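Local coordinates for protein endo-1,4-beta-xylanase I (PDB 1XYN) that hydrolyses internal beta-1,4-xylosidic linkages of xylan, a major plant cell wall hemicellulose, yielding xylooligosaccharides and xylose, at residues S64-S69 against M156-V161; T70-E75 against G150-Q155; I104-R109 against T120-I125. All blocks are in the same frame, centred on the assembly; numbering follows the deposited sequence.

How the contacts relate
From the N terminus, strand 60-70 comes first and pairs with strand 155-166 in contact 1, closing the longest of the three loops. Inside it, contact 2 sets the turn between strands 60-70 and 74-79 against the segment 150-155, which follows helix 139-148. Contact 3 is nested in turn within the loop of contact 2 and joins strands 100-109 and 119-128; none of the closures cross. All three reach one curled sheet, since strand 74-79 lies between 60-70 and 119-128. E75 connects them: its carboxylate is hydrogen-bonded to Y66 of contact 1 and receives a weak hydrogen bond from Q123 of contact 3.

Contact 1: S64-S69 against M156-V161; sequences SVYGWS and MNYQVV
Y66, W68 and Y158 gather on one side of two antiparallel strands whose axes approach to 4.6 Å. Y158 CG lies between its backbone N and carbonyl carbon (chi1 74°), and the side chain runs beside that of W68, with CZ 3.4 Å from W68 CD1. The phenol meets the five-membered ring of the indole obliquely, planes 48° apart. Y158 CE1 also reaches Y66 CE2 at 3.9 Å, while V160 CG2 touches the edge of the Y66 ring. W68 NE1 donates to Y66 OH over 2.7 Å, and that hydroxyl is hydrogen-bonded to E75, the predicted nucleophile. Y66 and Y158 are substrate-binding residues by similarity, consistent with this aromatic cluster lining the xylan cleft of the family 11 beta-jelly roll. Beneath it, Y66 and V160 exchange two backbone hydrogen bonds, the one from Y66 N to V160 O being 2.8 Å long. A beta bulge then shifts the register by one residue between G67 and S69; G67, lacking a side chain, lets Y158 O come within 3.3 Å of its CA. Beyond the bulge the pairing is looser. N157 N reaches W68 O at 3.2 Å from 43° out of the carbonyl plane, and a water lies near both W68 O and N157 O. The partly exposed M156 and N157 form the solvent side of the contact.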
loop_
_atom_site.group_PDB
_atom_site.type_symbol
_atom_site.label_atom_id
_atom_site.label_comp_id
_atom_site.label_asym_id
_atom_site.label_seq_id
_atom_site.Cartn_x
_atom_site.Cartn_y
_atom_site.Cartn_z
ATOM N N SER A 64 -13.092 3.998 -13.492
ATOM C CA SER A 64 -12.984 2.683 -14.096
ATOM C C SER A 64 -13.794 1.571 -13.468
ATOM O O SER A 64 -14.237 1.672 -12.326
ATOM C CB SER A 64 -11.519 2.240 -14.053
ATOM O OG SER A 64 -11.065 2.055 -12.718
ATOM N N VAL A 65 -14.009 0.514 -14.247
ATOM C CA VAL A 65 -14.679 -0.662 -13.729
ATOM C C VAL A 65 -13.502 -1.268 -12.973
ATOM O O VAL A 65 -12.393 -1.350 -13.511
ATOM C CB VAL A 65 -15.166 -1.615 -14.854
ATOM C CG1 VAL A 65 -15.656 -2.935 -14.254
ATOM C CG2 VAL A 65 -16.299 -0.950 -15.674
ATOM N N TYR A 66 -13.710 -1.566 -11.696
ATOM C CA TYR A 66 -12.673 -2.113 -10.826
ATOM C C TYR A 66 -13.164 -3.399 -10.168
ATOM O O TYR A 66 -14.348 -3.528 -9.852
ATOM C CB TYR A 66 -12.319 -1.056 -9.758
ATOM C CG TYR A 66 -11.433 -1.535 -8.627
ATOM C CD1 TYR A 66 -10.058 -1.662 -8.794
ATOM C CD2 TYR A 66 -11.971 -1.836 -7.373
ATOM C CE1 TYR A 66 -9.243 -2.073 -7.741
ATOM C CE2 TYR A 66 -11.175 -2.245 -6.332
ATOM C CZ TYR A 66 -9.807 -2.361 -6.516
ATOM O OH TYR A 66 -9.008 -2.752 -5.466
ATOM N N GLY A 67 -12.255 -4.338 -9.938
ATOM C CA GLY A 67 -12.650 -5.582 -9.313
ATOM C C GLY A 67 -11.507 -6.468 -8.858
ATOM O O GLY A 67 -10.327 -6.117 -8.975
ATOM N N TRP A 68 -11.881 -7.625 -8.327
ATOM C CA TRP A 68 -10.947 -8.617 -7.816
ATOM C C TRP A 68 -11.296 -10.017 -8.309
ATOM O O TRP A 68 -12.389 -10.269 -8.815
ATOM C CB TRP A 68 -10.943 -8.612 -6.284
ATOM C CG TRP A 68 -10.253 -7.432 -5.708
ATOM C CD1 TRP A 68 -10.765 -6.181 -5.572
ATOM C CD2 TRP A 68 -8.891 -7.365 -5.253
ATOM N NE1 TRP A 68 -9.808 -5.330 -5.069
ATOM C CE2 TRP A 68 -8.648 -6.030 -4.862
ATOM C CE3 TRP A 68 -7.851 -8.302 -5.139
ATOM C CZ2 TRP A 68 -7.410 -5.603 -4.368
ATOM C CZ3 TRP A 68 -6.621 -7.877 -4.646
ATOM C CH2 TRP A 68 -6.413 -6.540 -4.268
ATOM N N SER A 69 -10.362 -10.931 -8.111
ATOM C CA SER A 69 -10.515 -12.317 -8.517
ATOM C C SER A 69 -9.708 -13.135 -7.518
ATOM O O SER A 69 -8.756 -12.627 -6.928
ATOM C CB SER A 69 -9.962 -12.487 -9.936
ATOM O OG SER A 69 -9.875 -13.842 -10.315
ATOM N N MET A 156 -14.503 -15.061 -9.802
ATOM C CA MET A 156 -14.937 -13.675 -9.706
ATOM C C MET A 156 -15.363 -13.274 -8.299
ATOM O O MET A 156 -16.144 -13.971 -7.644
ATOM C CB MET A 156 -16.113 -13.413 -10.655
ATOM C CG MET A 156 -15.740 -13.364 -12.122
ATOM S SD MET A 156 -14.813 -11.900 -12.534
ATOM C CE MET A 156 -16.035 -11.009 -13.432
ATOM N N ASN A 157 -14.824 -12.149 -7.834
ATOM C CA ASN A 157 -15.184 -11.606 -6.538
ATOM C C ASN A 157 -15.957 -10.323 -6.849
ATOM O O ASN A 157 -16.601 -10.259 -7.889
ATOM C CB ASN A 157 -13.957 -11.337 -5.679
ATOM C CG ASN A 157 -14.313 -11.181 -4.213
ATOM O OD1 ASN A 157 -14.617 -10.082 -3.741
ATOM N ND2 ASN A 157 -14.310 -12.293 -3.491
ATOM N N TYR A 158 -15.871 -9.287 -6.015
ATOM C CA TYR A 158 -16.644 -8.084 -6.300
ATOM C C TYR A 158 -16.224 -7.315 -7.555
ATOM O O TYR A 158 -15.086 -7.419 -8.023
ATOM C CB TYR A 158 -16.762 -7.180 -5.067
ATOM C CG TYR A 158 -15.525 -6.398 -4.675
ATOM C CD1 TYR A 158 -15.220 -5.184 -5.300
ATOM C CD2 TYR A 158 -14.706 -6.827 -3.625
ATOM C CE1 TYR A 158 -14.140 -4.417 -4.890
ATOM C CE2 TYR A 158 -13.626 -6.064 -3.204
ATOM C CZ TYR A 158 -13.344 -4.858 -3.840
ATOM O OH TYR A 158 -12.263 -4.093 -3.441
ATOM N N GLN A 159 -17.169 -6.558 -8.106
ATOM C CA GLN A 159 -16.944 -5.797 -9.327
ATOM C C GLN A 159 -17.753 -4.516 -9.239
ATOM O O GLN A 159 -18.979 -4.549 -9.236
ATOM C CB GLN A 159 -17.393 -6.644 -10.519
ATOM C CG GLN A 159 -17.260 -6.016 -11.885
ATOM C CD GLN A 159 -17.793 -6.941 -12.976
ATOM O OE1 GLN A 159 -18.965 -6.870 -13.350
ATOM N NE2 GLN A 159 -16.940 -7.830 -13.464
ATOM N N VAL A 160 -17.062 -3.384 -9.166
ATOM C CA VAL A 160 -17.726 -2.094 -9.049
ATOM C C VAL A 160 -17.233 -1.101 -10.085
ATOM O O VAL A 160 -16.326 -1.390 -10.845
ATOM C CB VAL A 160 -17.471 -1.456 -7.640
ATOM C CG1 VAL A 160 -18.120 -2.288 -6.527
ATOM C CG2 VAL A 160 -15.977 -1.312 -7.385
ATOM N N VAL A 161 -17.920 0.032 -10.156
ATOM C CA VAL A 161 -17.544 1.143 -11.013
ATOM C C VAL A 161 -17.002 2.071 -9.932
ATOM O O VAL A 161 -17.744 2.485 -9.046
ATOM C CB VAL A 161 -18.763 1.789 -11.673
ATOM C CG1 VAL A 161 -18.372 3.106 -12.331
ATOM C CG2 VAL A 161 -19.354 0.847 -12.695
HETATM O O HOH W 1 -14.956 -9.621 -10.221
#

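Contact 2: T70-E75 against G150-Q155; sequences TNPLVE and GLHLGQ
T70 and Q155 form an antiparallel pair, T70 N donating to Q155 O at 2.9 Å and Q155 N returning the bond to T70 O at 2.7 Å. Their side chains cross on the same side of this short ladder. T70 OG1 stands between its own backbone N and carbonyl carbon (chi1 49°), facing Q155 CB at 3.6 Å. Q155 continues extended beyond CG, and its OE1 arrives 3.8 Å from N71 CB, a contact at the protein surface. G154, which carries no side chain, tucks its CA under T70 O and N71 O, making CA-H...O contacts with both. N71 has positive phi, the peptide bond before P72 is cis, and the proline ring lies against the other segment: CG touches H152 O at 3.6 Å and CD lies 3.7 Å from G154 CA. At the other end of the contact the buried V74 meets L153. V74 CG1 is anti to the backbone N (chi1 180°) and lies 3.6 Å from L153 CD2, the two side chains crossing at about a right angle, with Y124 against both. H152 O, beside V74 CG2, accepts a hydrogen bond from Y124 OH. Together these contacts seat a cis-proline turn, the connection of the beta hairpin 60-70/74-79 that leads into the predicted nucleophile E75, on the segment running from helix 139-148 to strand 155-166.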
loop_
_atom_site.group_PDB
_atom_site.type_symbol
_atom_site.label_atom_id
_atom_site.label_comp_id
_atom_site.label_asym_id
_atom_site.label_seq_id
_atom_site.Cartn_x
_atom_site.Cartn_y
_atom_site.Cartn_z
ATOM N N THR A 70 -10.131 -14.370 -7.268
ATOM C CA THR A 70 -9.414 -15.233 -6.340
ATOM C C THR A 70 -8.971 -16.528 -7.000
ATOM O O THR A 70 -9.615 -17.014 -7.932
ATOM C CB THR A 70 -10.228 -15.546 -5.058
ATOM O OG1 THR A 70 -11.548 -15.959 -5.405
ATOM C CG2 THR A 70 -10.309 -14.321 -4.168
ATOM N N ASN A 71 -7.820 -17.027 -6.550
ATOM C CA ASN A 71 -7.210 -18.262 -7.046
ATOM C C ASN A 71 -7.104 -18.315 -8.574
ATOM O O ASN A 71 -7.783 -19.112 -9.223
ATOM C CB ASN A 71 -7.977 -19.473 -6.514
ATOM C CG ASN A 71 -7.154 -20.738 -6.544
ATOM O OD1 ASN A 71 -6.072 -20.810 -5.952
ATOM N ND2 ASN A 71 -7.664 -21.751 -7.227
ATOM N N PRO A 72 -6.201 -17.511 -9.163
ATOM C CA PRO A 72 -5.267 -16.565 -8.537
ATOM C C PRO A 72 -5.880 -15.235 -8.074
ATOM O O PRO A 72 -6.925 -14.814 -8.576
ATOM C CB PRO A 72 -4.262 -16.322 -9.659
ATOM C CG PRO A 72 -5.145 -16.300 -10.872
ATOM C CD PRO A 72 -6.052 -17.492 -10.632
ATOM N N LEU A 73 -5.197 -14.569 -7.139
ATOM C CA LEU A 73 -5.639 -13.273 -6.624
ATOM C C LEU A 73 -5.271 -12.212 -7.663
ATOM O O LEU A 73 -4.090 -12.014 -7.956
ATOM C CB LEU A 73 -4.972 -12.961 -5.276
ATOM C CG LEU A 73 -5.282 -11.597 -4.635
ATOM C CD1 LEU A 73 -6.771 -11.459 -4.370
ATOM C CD2 LEU A 73 -4.496 -11.426 -3.352
ATOM N N VAL A 74 -6.283 -11.532 -8.205
ATOM C CA VAL A 74 -6.081 -10.521 -9.243
ATOM C C VAL A 74 -6.899 -9.245 -9.063
ATOM O O VAL A 74 -8.113 -9.289 -8.894
ATOM C CB VAL A 74 -6.462 -11.089 -10.650
ATOM C CG1 VAL A 74 -6.253 -10.033 -11.729
ATOM C CG2 VAL A 74 -5.664 -12.353 -10.968
ATOM N N GLU A 75 -6.236 -8.101 -9.153
ATOM C CA GLU A 75 -6.927 -6.822 -9.062
ATOM C C GLU A 75 -6.948 -6.280 -10.487
ATOM O O GLU A 75 -5.905 -6.117 -11.109
ATOM C CB GLU A 75 -6.157 -5.870 -8.154
ATOM C CG GLU A 75 -6.704 -4.454 -8.095
ATOM C CD GLU A 75 -5.917 -3.575 -7.140
ATOM O OE1 GLU A 75 -4.673 -3.581 -7.215
ATOM O OE2 GLU A 75 -6.541 -2.889 -6.301
ATOM N N GLY A 150 -2.079 -14.098 -21.824
ATOM C CA GLY A 150 -1.525 -14.767 -20.656
ATOM C C GLY A 150 -1.949 -14.196 -19.307
ATOM O O GLY A 150 -1.430 -14.595 -18.265
ATOM N N LEU A 151 -2.863 -13.231 -19.330
ATOM C CA LEU A 151 -3.365 -12.624 -18.102
ATOM C C LEU A 151 -4.542 -13.486 -17.636
ATOM O O LEU A 151 -5.696 -13.279 -18.022
ATOM C CB LEU A 151 -3.762 -11.156 -18.344
ATOM C CG LEU A 151 -2.675 -10.268 -18.975
ATOM C CD1 LEU A 151 -3.078 -8.804 -18.905
ATOM C CD2 LEU A 151 -1.345 -10.471 -18.266
ATOM N N HIS A 152 -4.199 -14.473 -16.814
ATOM C CA HIS A 152 -5.120 -15.469 -16.271
ATOM C C HIS A 152 -5.932 -15.032 -15.027
ATOM O O HIS A 152 -5.361 -14.634 -14.005
ATOM C CB HIS A 152 -4.278 -16.719 -15.963
ATOM C CG HIS A 152 -5.069 -17.937 -15.616
ATOM N ND1 HIS A 152 -4.919 -18.602 -14.417
ATOM C CD2 HIS A 152 -5.986 -18.639 -16.324
ATOM C CE1 HIS A 152 -5.709 -19.660 -14.400
ATOM N NE2 HIS A 152 -6.364 -19.707 -15.547
ATOM N N LEU A 153 -7.263 -15.141 -15.117
ATOM C CA LEU A 153 -8.172 -14.786 -14.011
ATOM C C LEU A 153 -8.700 -16.022 -13.280
ATOM O O LEU A 153 -8.712 -17.125 -13.834
ATOM C CB LEU A 153 -9.372 -13.982 -14.518
ATOM C CG LEU A 153 -9.232 -12.528 -14.965
ATOM C CD1 LEU A 153 -10.596 -11.978 -15.319
ATOM C CD2 LEU A 153 -8.625 -11.704 -13.848
ATOM N N GLY A 154 -9.132 -15.830 -12.036
ATOM C CA GLY A 154 -9.669 -16.926 -11.240
ATOM C C GLY A 154 -11.158 -16.753 -10.993
ATOM O O GLY A 154 -11.884 -16.327 -11.895
ATOM N N GLN A 155 -11.616 -17.094 -9.783
ATOM C CA GLN A 155 -13.028 -16.957 -9.409
ATOM C C GLN A 155 -13.374 -15.479 -9.239
ATOM O O GLN A 155 -12.654 -14.741 -8.568
ATOM C CB GLN A 155 -13.310 -17.653 -8.081
ATOM C CG GLN A 155 -12.725 -19.036 -7.935
ATOM C CD GLN A 155 -12.736 -19.512 -6.491
ATOM O OE1 GLN A 155 -11.741 -20.043 -5.989
ATOM N NE2 GLN A 155 -13.861 -19.315 -5.812
#

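Contact 3: I104-R109 against T120-I125; sequences IWENTR and TFNQYI
N107 and Q123 are brought together by different first torsions: N107 CG is anti to its backbone N (chi1 -173°), whereas Q123 CG is anti to its carbonyl carbon (chi1 -62°), with the chain extended beyond. The two side chains run side by side, and N107 ND2 donates to Q123 OE1 over 2.7 Å, nearly in line with the side-chain carbonyl, although the amide planes are turned 45° from each other. R109 CG, anti to its own carbonyl carbon, lies 3.7 Å from Q123 CD; the side chain crosses that of Q123, and R109 NE makes a weak hydrogen bond of 3.5 Å to the same OE1. Nearer the backbone, R109 CB sits over one face of the F121 ring, offset toward its rim, 4.0 Å from the centroid in a CH-pi contact. On the opposite side of the sheet, T108 OG1 donates to N122 OD1 at 3.0 Å, and E106 OE2 approaches Y124 CE1 at 3.6 Å. Backbone bonds join the hydrogen-bonded pairs W105-I125, N107-Q123 and R109-F121, giving a regular ladder; R109 N to F121 O measures 2.9 Å. These antiparallel strands lead to and from the hairpin loop known in family 11 as the thumb. The guanidinium end of R109 turns to the second subunit, where NH1 forms a salt bridge with E112 and a hydrogen bond to V110 O, both of that subunit. R109 and Q123 are both substrate-binding by similarity. The grip on OE1 by N107 and, weakly, R109 is consistent with a fixed orientation of the Q123 amide that directs NE2 to E75 in a weak hydrogen bond, which would make N107 a second-shell residue behind the predicted nucleophile.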
loop_
_atom_site.group_PDB
_atom_site.type_symbol
_atom_site.label_atom_id
_atom_site.label_comp_id
_atom_site.label_asym_id
_atom_site.label_seq_id
_atom_site.Cartn_x
_atom_site.Cartn_y
_atom_site.Cartn_z
ATOM N N ILE A 104 -3.327 -2.665 -22.845
ATOM C CA ILE A 104 -3.332 -3.593 -21.731
ATOM C C ILE A 104 -1.983 -3.588 -21.028
ATOM O O ILE A 104 -0.947 -3.532 -21.681
ATOM C CB ILE A 104 -3.686 -5.003 -22.225
ATOM C CG1 ILE A 104 -5.053 -4.963 -22.917
ATOM C CG2 ILE A 104 -3.683 -6.006 -21.073
ATOM C CD1 ILE A 104 -5.439 -6.258 -23.589
ATOM N N TRP A 105 -2.018 -3.586 -19.696
ATOM C CA TRP A 105 -0.819 -3.594 -18.863
ATOM C C TRP A 105 -0.939 -4.690 -17.822
ATOM O O TRP A 105 -2.038 -5.113 -17.467
ATOM C CB TRP A 105 -0.658 -2.277 -18.083
ATOM C CG TRP A 105 -0.584 -1.042 -18.895
ATOM C CD1 TRP A 105 -1.606 -0.446 -19.582
ATOM C CD2 TRP A 105 0.559 -0.203 -19.062
ATOM N NE1 TRP A 105 -1.172 0.720 -20.158
ATOM C CE2 TRP A 105 0.154 0.898 -19.860
ATOM C CE3 TRP A 105 1.886 -0.267 -18.614
ATOM C CZ2 TRP A 105 1.032 1.931 -20.223
ATOM C CZ3 TRP A 105 2.761 0.761 -18.969
ATOM C CH2 TRP A 105 2.325 1.848 -19.770
ATOM N N GLU A 106 0.203 -5.165 -17.350
ATOM C CA GLU A 106 0.241 -6.158 -16.289
ATOM C C GLU A 106 1.212 -5.553 -15.291
ATOM O O GLU A 106 2.257 -5.014 -15.671
ATOM C CB GLU A 106 0.746 -7.521 -16.762
ATOM C CG GLU A 106 0.942 -8.505 -15.591
ATOM C CD GLU A 106 1.052 -9.970 -16.012
ATOM O OE1 GLU A 106 1.796 -10.272 -16.971
ATOM O OE2 GLU A 106 0.395 -10.825 -15.375
ATOM N N ASN A 107 0.852 -5.613 -14.017
ATOM C CA ASN A 107 1.688 -5.053 -12.975
ATOM C C ASN A 107 1.631 -5.971 -11.780
ATOM O O ASN A 107 0.801 -6.877 -11.725
ATOM C CB ASN A 107 1.179 -3.659 -12.596
ATOM C CG ASN A 107 2.099 -2.946 -11.626
ATOM O OD1 ASN A 107 3.315 -3.156 -11.635
ATOM N ND2 ASN A 107 1.529 -2.086 -10.795
ATOM N N THR A 108 2.546 -5.768 -10.844
ATOM C CA THR A 108 2.584 -6.583 -9.651
ATOM C C THR A 108 2.638 -5.669 -8.433
ATOM O O THR A 108 3.296 -4.629 -8.441
ATOM C CB THR A 108 3.790 -7.547 -9.671
ATOM O OG1 THR A 108 3.784 -8.285 -10.900
ATOM C CG2 THR A 108 3.719 -8.531 -8.507
ATOM N N ARG A 109 1.856 -6.029 -7.426
ATOM C CA ARG A 109 1.775 -5.290 -6.179
ATOM C C ARG A 109 2.310 -6.209 -5.084
ATOM O O ARG A 109 1.700 -7.228 -4.769
ATOM C CB ARG A 109 0.314 -4.903 -5.912
ATOM C CG ARG A 109 -0.182 -3.729 -6.755
ATOM C CD ARG A 109 0.545 -2.459 -6.340
ATOM N NE ARG A 109 0.243 -1.304 -7.182
ATOM C CZ ARG A 109 0.887 -0.136 -7.111
ATOM N NH1 ARG A 109 1.870 0.037 -6.233
ATOM N NH2 ARG A 109 0.559 0.857 -7.935
ATOM N N THR A 120 0.703 -10.281 -2.194
ATOM C CA THR A 120 1.403 -9.948 -3.427
ATOM C C THR A 120 0.538 -10.548 -4.519
ATOM O O THR A 120 0.168 -11.716 -4.447
ATOM C CB THR A 120 2.812 -10.562 -3.449
ATOM O OG1 THR A 120 3.608 -9.939 -2.434
ATOM C CG2 THR A 120 3.480 -10.352 -4.805
ATOM N N PHE A 121 0.217 -9.750 -5.528
ATOM C CA PHE A 121 -0.656 -10.209 -6.596
ATOM C C PHE A 121 -0.438 -9.366 -7.844
ATOM O O PHE A 121 0.195 -8.319 -7.787
ATOM C CB PHE A 121 -2.104 -10.051 -6.129
ATOM C CG PHE A 121 -2.408 -8.680 -5.571
ATOM C CD1 PHE A 121 -2.196 -8.403 -4.224
ATOM C CD2 PHE A 121 -2.853 -7.654 -6.403
ATOM C CE1 PHE A 121 -2.414 -7.130 -3.718
ATOM C CE2 PHE A 121 -3.077 -6.373 -5.906
ATOM C CZ PHE A 121 -2.856 -6.109 -4.563
ATOM N N ASN A 122 -1.004 -9.797 -8.959
ATOM C CA ASN A 122 -0.855 -9.065 -10.209
ATOM C C ASN A 122 -2.065 -8.176 -10.496
ATOM O O ASN A 122 -3.123 -8.328 -9.888
ATOM C CB ASN A 122 -0.641 -10.052 -11.361
ATOM C CG ASN A 122 0.622 -10.881 -11.188
ATOM O OD1 ASN A 122 1.729 -10.392 -11.398
ATOM N ND2 ASN A 122 0.460 -12.132 -10.768
ATOM N N GLN A 123 -1.895 -7.238 -11.419
ATOM C CA GLN A 123 -2.963 -6.335 -11.817
ATOM C C GLN A 123 -3.120 -6.440 -13.326
ATOM O O GLN A 123 -2.126 -6.453 -14.050
ATOM C CB GLN A 123 -2.607 -4.879 -11.495
ATOM C CG GLN A 123 -2.390 -4.536 -10.037
ATOM C CD GLN A 123 -2.132 -3.046 -9.847
ATOM O OE1 GLN A 123 -1.042 -2.558 -10.131
ATOM N NE2 GLN A 123 -3.147 -2.316 -9.396
ATOM N N TYR A 124 -4.358 -6.538 -13.801
ATOM C CA TYR A 124 -4.619 -6.585 -15.237
ATOM C C TYR A 124 -5.350 -5.283 -15.525
ATOM O O TYR A 124 -6.485 -5.088 -15.102
ATOM C CB TYR A 124 -5.499 -7.775 -15.610
ATOM C CG TYR A 124 -4.943 -9.125 -15.218
ATOM C CD1 TYR A 124 -3.589 -9.295 -14.914
ATOM C CD2 TYR A 124 -5.777 -10.235 -15.135
ATOM C CE1 TYR A 124 -3.087 -10.537 -14.536
ATOM C CE2 TYR A 124 -5.287 -11.471 -14.757
ATOM C CZ TYR A 124 -3.949 -11.619 -14.460
ATOM O OH TYR A 124 -3.487 -12.858 -14.084
ATOM N N ILE A 125 -4.693 -4.376 -16.234
ATOM C CA ILE A 125 -5.295 -3.088 -16.518
ATOM C C ILE A 125 -5.546 -2.843 -17.995
ATOM O O ILE A 125 -4.715 -3.163 -18.834
ATOM C CB ILE A 125 -4.403 -1.940 -15.963
ATOM C CG1 ILE A 125 -4.078 -2.175 -14.485
ATOM C CG2 ILE A 125 -5.078 -0.585 -16.164
ATOM C CD1 ILE A 125 -3.036 -1.221 -13.918
#